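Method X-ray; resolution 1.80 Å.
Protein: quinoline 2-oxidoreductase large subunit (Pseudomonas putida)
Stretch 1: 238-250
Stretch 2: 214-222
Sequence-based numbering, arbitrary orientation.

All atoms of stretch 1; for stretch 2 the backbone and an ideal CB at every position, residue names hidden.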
ATOM      1  N   ALA B 238      15.331 -18.999   5.298  1.00 23.13           N
ATOM      2  CA  ALA B 238      15.585 -19.648   4.017  1.00 24.83           C
ATOM      3  C   ALA B 238      14.540 -19.248   2.975  1.00 25.30           C
ATOM      4  O   ALA B 238      13.901 -20.100   2.353  1.00 25.15           O
ATOM      5  CB  ALA B 238      15.605 -21.166   4.190  1.00 25.04           C
ATOM      6  N   ILE B 239      14.362 -17.942   2.806  1.00 22.43           N
ATOM      7  CA  ILE B 239      13.426 -17.403   1.829  1.00 22.15           C
ATOM      8  C   ILE B 239      14.278 -16.587   0.859  1.00 21.22           C
ATOM      9  O   ILE B 239      15.114 -15.794   1.286  1.00 21.65           O
ATOM     10  CB  ILE B 239      12.376 -16.488   2.510  1.00 22.39           C
ATOM     11  CG1 ILE B 239      11.507 -17.324   3.457  1.00 24.76           C
ATOM     12  CG2 ILE B 239      11.515 -15.792   1.457  1.00 18.43           C
ATOM     13  CD1 ILE B 239      10.438 -16.531   4.202  1.00 24.68           C
ATOM     14  N   PRO B 240      14.104 -16.791  -0.458  1.00 21.38           N
ATOM     15  CA  PRO B 240      14.905 -16.030  -1.425  1.00 20.50           C
ATOM     16  C   PRO B 240      14.801 -14.535  -1.146  1.00 21.46           C
ATOM     17  O   PRO B 240      13.706 -13.995  -1.022  1.00 19.56           O
ATOM     18  CB  PRO B 240      14.318 -16.446  -2.775  1.00 22.11           C
ATOM     19  CG  PRO B 240      12.934 -16.924  -2.436  1.00 26.92           C
ATOM     20  CD  PRO B 240      13.109 -17.639  -1.133  1.00 22.65           C
ATOM     21  N   GLU B 241      15.953 -13.877  -1.045  1.00 20.42           N
ATOM     22  CA  GLU B 241      16.012 -12.457  -0.713  1.00 19.64           C
ATOM     23  C   GLU B 241      15.272 -11.512  -1.646  1.00 19.82           C
ATOM     24  O   GLU B 241      14.666 -10.537  -1.191  1.00 19.10           O
ATOM     25  CB  GLU B 241      17.476 -12.009  -0.597  1.00 21.12           C
ATOM     26  CG  GLU B 241      17.648 -10.660   0.081  1.00 22.78           C
ATOM     27  CD  GLU B 241      19.104 -10.245   0.221  1.00 25.60           C
ATOM     28  OE1 GLU B 241      19.365  -9.248   0.928  1.00 28.35           O
ATOM     29  OE2 GLU B 241      19.981 -10.908  -0.376  1.00 25.17           O
ATOM     30  N   HIS B 242      15.316 -11.781  -2.945  1.00 17.82           N
ATOM     31  CA  HIS B 242      14.655 -10.899  -3.893  1.00 18.58           C
ATOM     32  C   HIS B 242      13.135 -10.954  -3.781  1.00 17.81           C
ATOM     33  O   HIS B 242      12.439 -10.084  -4.301  1.00 17.77           O
ATOM     34  CB  HIS B 242      15.085 -11.240  -5.323  1.00 19.81           C
ATOM     35  CG  HIS B 242      14.806 -12.656  -5.719  1.00 19.63           C
ATOM     36  ND1 HIS B 242      14.120 -12.985  -6.867  1.00 21.54           N
ATOM     37  CD2 HIS B 242      15.154 -13.829  -5.140  1.00 18.58           C
ATOM     38  CE1 HIS B 242      14.061 -14.300  -6.981  1.00 20.87           C
ATOM     39  NE2 HIS B 242      14.682 -14.835  -5.947  1.00 21.18           N
ATOM     40  N   LEU B 243      12.623 -11.975  -3.103  1.00 17.62           N
ATOM     41  CA  LEU B 243      11.179 -12.121  -2.934  1.00 18.33           C
ATOM     42  C   LEU B 243      10.726 -11.510  -1.611  1.00 18.03           C
ATOM     43  O   LEU B 243       9.611 -11.755  -1.152  1.00 19.67           O
ATOM     44  CB  LEU B 243      10.785 -13.602  -2.980  1.00 17.98           C
ATOM     45  CG  LEU B 243      11.139 -14.316  -4.287  1.00 17.93           C
ATOM     46  CD1 LEU B 243      10.680 -15.767  -4.242  1.00 19.98           C
ATOM     47  CD2 LEU B 243      10.475 -13.589  -5.444  1.00 20.79           C
ATOM     48  N   ILE B 244      11.597 -10.719  -0.999  1.00 17.53           N
ATOM     49  CA  ILE B 244      11.271 -10.081   0.267  1.00 17.63           C
ATOM     50  C   ILE B 244      11.422  -8.570   0.198  1.00 18.40           C
ATOM     51  O   ILE B 244      12.411  -8.055  -0.336  1.00 17.60           O
ATOM     52  CB  ILE B 244      12.197 -10.550   1.407  1.00 17.57           C
ATOM     53  CG1 ILE B 244      12.132 -12.070   1.571  1.00 17.50           C
ATOM     54  CG2 ILE B 244      11.799  -9.856   2.710  1.00 16.40           C
ATOM     55  CD1 ILE B 244      13.085 -12.603   2.645  1.00 18.71           C
ATOM     56  N   GLU B 245      10.434  -7.862   0.733  1.00 17.87           N
ATOM     57  CA  GLU B 245      10.506  -6.411   0.800  1.00 17.61           C
ATOM     58  C   GLU B 245      10.206  -6.023   2.234  1.00 17.07           C
ATOM     59  O   GLU B 245       9.243  -6.508   2.828  1.00 17.68           O
ATOM     60  CB  GLU B 245       9.483  -5.719  -0.101  1.00 17.95           C
ATOM     61  CG  GLU B 245       9.531  -4.193   0.079  1.00 19.55           C
ATOM     62  CD  GLU B 245       8.417  -3.446  -0.630  1.00 22.51           C
ATOM     63  OE1 GLU B 245       8.421  -2.194  -0.583  1.00 22.37           O
ATOM     64  OE2 GLU B 245       7.538  -4.096  -1.231  1.00 23.89           O
ATOM     65  N   VAL B 246      11.045  -5.169   2.797  1.00 15.34           N
ATOM     66  CA  VAL B 246      10.823  -4.699   4.152  1.00 15.36           C
ATOM     67  C   VAL B 246      10.400  -3.239   4.026  1.00 15.86           C
ATOM     68  O   VAL B 246      11.008  -2.481   3.279  1.00 16.13           O
ATOM     69  CB  VAL B 246      12.099  -4.806   4.999  1.00 16.18           C
ATOM     70  CG1 VAL B 246      11.936  -4.028   6.299  1.00 15.47           C
ATOM     71  CG2 VAL B 246      12.390  -6.285   5.302  1.00 17.45           C
ATOM     72  N   ARG B 247       9.341  -2.865   4.734  1.00 16.09           N
ATOM     73  CA  ARG B 247       8.847  -1.489   4.703  1.00 14.40           C
ATOM     74  C   ARG B 247       8.906  -0.919   6.105  1.00 14.69           C
ATOM     75  O   ARG B 247       8.653  -1.623   7.078  1.00 14.42           O
ATOM     76  CB  ARG B 247       7.408  -1.442   4.185  1.00 15.10           C
ATOM     77  CG  ARG B 247       7.288  -1.787   2.710  1.00 17.91           C
ATOM     78  CD  ARG B 247       5.856  -1.717   2.207  1.00 20.92           C
ATOM     79  NE  ARG B 247       5.788  -2.190   0.826  1.00 23.90           N
ATOM     80  CZ  ARG B 247       4.665  -2.417   0.154  1.00 25.57           C
ATOM     81  NH1 ARG B 247       4.724  -2.851  -1.097  1.00 26.65           N
ATOM     82  NH2 ARG B 247       3.488  -2.212   0.728  1.00 25.98           N
ATOM     83  N   VAL B 248       9.250   0.359   6.212  1.00 14.68           N
ATOM     84  CA  VAL B 248       9.339   0.999   7.514  1.00 14.94           C
ATOM     85  C   VAL B 248       8.375   2.172   7.562  1.00 17.10           C
ATOM     86  O   VAL B 248       8.503   3.117   6.789  1.00 15.65           O
ATOM     87  CB  VAL B 248      10.760   1.533   7.786  1.00 14.47           C
ATOM     88  CG1 VAL B 248      10.868   2.025   9.232  1.00 13.92           C
ATOM     89  CG2 VAL B 248      11.790   0.431   7.517  1.00 17.69           C
ATOM     90  N   PRO B 249       7.380   2.112   8.454  1.00 17.62           N
ATOM     91  CA  PRO B 249       6.426   3.223   8.551  1.00 17.91           C
ATOM     92  C   PRO B 249       7.071   4.276   9.440  1.00 16.27           C
ATOM     93  O   PRO B 249       8.272   4.224   9.682  1.00 14.97           O
ATOM     94  CB  PRO B 249       5.212   2.569   9.198  1.00 18.67           C
ATOM     95  CG  PRO B 249       5.835   1.563  10.128  1.00 20.64           C
ATOM     96  CD  PRO B 249       6.974   0.973   9.299  1.00 18.26           C
ATOM     97  N   ASP B 250       6.298   5.251   9.903  1.00 15.95           N
ATOM     98  CA  ASP B 250       6.859   6.234  10.817  1.00 15.28           C
ATOM     99  C   ASP B 250       7.139   5.422  12.076  1.00 13.70           C
ATOM    100  O   ASP B 250       6.359   4.534  12.423  1.00 15.95           O
ATOM    101  CB  ASP B 250       5.846   7.344  11.120  1.00 15.90           C
ATOM    102  CG  ASP B 250       5.625   8.271   9.934  1.00 17.25           C
ATOM    103  OD1 ASP B 250       6.628   8.642   9.293  1.00 17.33           O
ATOM    104  OD2 ASP B 250       4.460   8.641   9.653  1.00 17.80           O
ATOM    105  N   UNK B 214       2.551 -15.471  -5.514  1.00 19.89           N
ATOM    106  CA  UNK B 214       3.710 -14.781  -6.077  1.00 20.31           C
ATOM    107  C   UNK B 214       4.966 -15.168  -5.307  1.00 20.47           C
ATOM    108  O   UNK B 214       6.081 -14.865  -5.731  1.00 21.67           O
ATOM    109  CB  UNK B 214       3.509 -13.265  -6.047  1.00 20.31           C
ATOM    110  N   UNK B 215       4.768 -15.836  -4.175  1.00 23.08           N
ATOM    111  CA  UNK B 215       5.865 -16.256  -3.308  1.00 24.18           C
ATOM    112  C   UNK B 215       6.618 -15.047  -2.769  1.00 24.25           C
ATOM    113  O   UNK B 215       7.786 -15.143  -2.394  1.00 22.84           O
ATOM    114  CB  UNK B 215       6.821 -17.182  -4.062  1.00 24.18           C
ATOM    115  N   UNK B 216       5.942 -13.904  -2.730  1.00 23.00           N
ATOM    116  CA  UNK B 216       6.573 -12.694  -2.226  1.00 23.13           C
ATOM    117  C   UNK B 216       6.130 -12.375  -0.803  1.00 21.26           C
ATOM    118  O   UNK B 216       4.977 -12.603  -0.421  1.00 21.66           O
ATOM    119  CB  UNK B 216       6.258 -11.514  -3.148  1.00 23.13           C
ATOM    120  N   UNK B 217       7.067 -11.850  -0.026  1.00 19.79           N
ATOM    121  CA  UNK B 217       6.827 -11.490   1.362  1.00 18.38           C
ATOM    122  C   UNK B 217       7.071 -10.008   1.597  1.00 18.98           C
ATOM    123  O   UNK B 217       8.099  -9.465   1.183  1.00 18.28           O
ATOM    124  CB  UNK B 217       7.715 -12.323   2.289  1.00 18.38           C
ATOM    125  N   UNK B 218       6.120  -9.353   2.252  1.00 17.22           N
ATOM    126  CA  UNK B 218       6.289  -7.948   2.602  1.00 15.55           C
ATOM    127  C   UNK B 218       6.274  -7.929   4.123  1.00 14.62           C
ATOM    128  O   UNK B 218       5.341  -8.438   4.744  1.00 15.31           O
ATOM    129  CB  UNK B 218       5.207  -7.053   1.995  1.00 15.55           C
ATOM    130  N   UNK B 219       7.318  -7.374   4.718  1.00 13.83           N
ATOM    131  CA  UNK B 219       7.400  -7.271   6.162  1.00 15.22           C
ATOM    132  C   UNK B 219       7.464  -5.812   6.569  1.00 15.33           C
ATOM    133  O   UNK B 219       8.444  -5.120   6.270  1.00 16.45           O
ATOM    134  CB  UNK B 219       8.614  -8.035   6.696  1.00 15.22           C
ATOM    135  N   UNK B 220       6.409  -5.343   7.224  1.00 15.41           N
ATOM    136  CA  UNK B 220       6.364  -3.977   7.735  1.00 15.47           C
ATOM    137  C   UNK B 220       6.940  -4.102   9.135  1.00 15.67           C
ATOM    138  O   UNK B 220       6.506  -4.951   9.905  1.00 16.16           O
ATOM    139  CB  UNK B 220       4.957  -3.376   7.724  1.00 15.47           C
ATOM    140  N   UNK B 221       7.937  -3.294   9.466  1.00 13.44           N
ATOM    141  CA  UNK B 221       8.500  -3.368  10.804  1.00 15.16           C
ATOM    142  C   UNK B 221       9.085  -2.041  11.252  1.00 15.61           C
ATOM    143  O   UNK B 221       9.676  -1.316  10.455  1.00 16.87           O
ATOM    144  CB  UNK B 221       9.575  -4.455  10.862  1.00 15.16           C
ATOM    145  N   UNK B 222       8.889  -1.721  12.528  1.00 16.53           N
ATOM    146  CA  UNK B 222       9.411  -0.485  13.104  1.00 17.27           C
ATOM    147  C   UNK B 222      10.890  -0.732  13.389  1.00 15.72           C
ATOM    148  O   UNK B 222      11.281  -1.019  14.521  1.00 15.11           O
ATOM    149  CB  UNK B 222       8.650  -0.076  14.367  1.00 17.27           C
TER

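Stretch 2 runs parallel to strand 244-247, and five backbone hydrogen bonds fix the register, so side chains alternate between the face carrying Ile-244 and Val-246 and that carrying Glu-245 and Arg-247.

Position 214 precedes the pairing, with no atom of stretch 1 within 5.5 Å of its ideal CB; many residues would suit. It is Thr-214, whose OG1 accepts a weak hydrogen bond from N of position 216 (3.3 Å).

At 215 phi is positive (63/24), which favours glycine, asparagine or aspartate. The ideal CB lies 4.1 Å from Leu-243 CD1, so some aliphatic carbon would be useful. The residue is Gln-215; its CB meets that methyl group.

The CB of 216 points sideways, 3.9 Å from Leu-243 O, and a flexible polar or aliphatic chain could lie along the leucine. Gln-216 does so, its CG 4.2 Å from Leu-243 CD2.

Position 217 donates its N to Leu-243 O (2.8 Å) and receives Glu-245 N at its O (2.9 Å). Its CB faces the side of Ile-244, with Ile-239 nearby, an apolar setting for leucine, isoleucine, valine or methionine. Leu-217 (chi1 t, chi2 p) places CD2 4.2 Å from both Ile-239 CD1 and Ile-244 CG2.

At 218 the CB turns to the opposite face, where Arg-247 NE and Glu-245 OE1 form a salt bridge (3.0 Å). With these charges already paired, an aliphatic chain could cover them. Ile-218 sets CD1 over one face of the guanidinium, 3.6 Å from Arg-247 NH1.

Position 219 returns to the apolar face, its ideal CB 4.4 Å from Val-246 CG2; a branched aliphatic residue fits. It is Leu-219, whose N donates to Glu-245 O (2.8 Å) and whose O accepts from Arg-247 N (2.9 Å).

The CB of 220 lies on the Arg-247 face, where the long arginine chain offers both methylenes and a cation. An aromatic or long aliphatic residue could use this surface, and an acid might approach the charge. Trp-220 receives Arg-247 CB in an off-centre CH-pi contact, 4.1 Å from the centroid of its five-membered ring, while its CZ2 lies 3.4 Å from Arg-247 NH2.

At 221 CB points away, but Val-246 CG1 is 5.2 Å from it, within reach of a beta-branched residue. Thr-221 brings CG2 to 3.8 Å from Val-246 CG1, and its N closes the ladder on Arg-247 O (3.0 Å).

At 222 CA-to-CB also points away, with the ideal CB 5.3 Å from Pro-249 CG, leaving the choice open; it is Ala-222.

Stretch 2, residues 214-222: TQQLILWTA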
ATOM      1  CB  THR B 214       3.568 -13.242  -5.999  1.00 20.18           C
ATOM      2  OG1 THR B 214       3.449 -12.847  -4.626  1.00 18.80           O
ATOM      3  CG2 THR B 214       2.349 -12.770  -6.780  1.00 21.23           C
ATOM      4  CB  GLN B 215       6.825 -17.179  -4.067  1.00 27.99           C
ATOM      5  CG  GLN B 215       6.235 -18.545  -4.379  1.00 32.62           C
ATOM      6  CD  GLN B 215       7.111 -19.356  -5.311  1.00 37.84           C
ATOM      7  OE1 GLN B 215       8.277 -19.621  -5.015  1.00 40.49           O
ATOM      8  NE2 GLN B 215       6.553 -19.753  -6.449  1.00 40.84           N
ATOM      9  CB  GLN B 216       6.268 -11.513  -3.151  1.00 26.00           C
ATOM     10  CG  GLN B 216       6.787 -11.714  -4.567  1.00 31.37           C
ATOM     11  CD  GLN B 216       6.515 -10.527  -5.464  1.00 33.61           C
ATOM     12  OE1 GLN B 216       5.393 -10.024  -5.527  1.00 37.72           O
ATOM     13  NE2 GLN B 216       7.540 -10.076  -6.173  1.00 38.20           N
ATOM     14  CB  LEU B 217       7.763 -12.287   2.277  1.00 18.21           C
ATOM     15  CG  LEU B 217       7.917 -11.804   3.728  1.00 17.44           C
ATOM     16  CD1 LEU B 217       6.622 -12.042   4.506  1.00 16.97           C
ATOM     17  CD2 LEU B 217       9.069 -12.542   4.396  1.00 19.21           C
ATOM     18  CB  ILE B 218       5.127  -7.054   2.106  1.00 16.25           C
ATOM     19  CG1 ILE B 218       5.073  -7.045   0.579  1.00 18.89           C
ATOM     20  CG2 ILE B 218       5.321  -5.626   2.623  1.00 17.14           C
ATOM     21  CD1 ILE B 218       3.937  -6.194   0.019  1.00 20.74           C
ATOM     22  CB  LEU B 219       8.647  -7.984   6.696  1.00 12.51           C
ATOM     23  CG  LEU B 219       8.929  -7.765   8.191  1.00 13.04           C
ATOM     24  CD1 LEU B 219       7.793  -8.339   9.031  1.00 14.44           C
ATOM     25  CD2 LEU B 219      10.250  -8.433   8.564  1.00 16.26           C
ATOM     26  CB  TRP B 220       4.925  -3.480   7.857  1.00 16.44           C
ATOM     27  CG  TRP B 220       4.284  -3.056   6.583  1.00 17.51           C
ATOM     28  CD1 TRP B 220       4.224  -1.786   6.077  1.00 17.00           C
ATOM     29  CD2 TRP B 220       3.555  -3.887   5.679  1.00 19.80           C
ATOM     30  NE1 TRP B 220       3.490  -1.780   4.914  1.00 20.42           N
ATOM     31  CE2 TRP B 220       3.068  -3.056   4.648  1.00 18.27           C
ATOM     32  CE3 TRP B 220       3.262  -5.257   5.642  1.00 20.90           C
ATOM     33  CZ2 TRP B 220       2.299  -3.549   3.587  1.00 23.17           C
ATOM     34  CZ3 TRP B 220       2.496  -5.749   4.586  1.00 24.44           C
ATOM     35  CH2 TRP B 220       2.023  -4.894   3.572  1.00 23.87           C
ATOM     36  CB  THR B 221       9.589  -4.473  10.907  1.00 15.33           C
ATOM     37  OG1 THR B 221      10.211  -4.399  12.193  1.00 17.67           O
ATOM     38  CG2 THR B 221      10.647  -4.319   9.822  1.00 15.52           C
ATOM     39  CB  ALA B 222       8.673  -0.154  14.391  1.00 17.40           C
TER
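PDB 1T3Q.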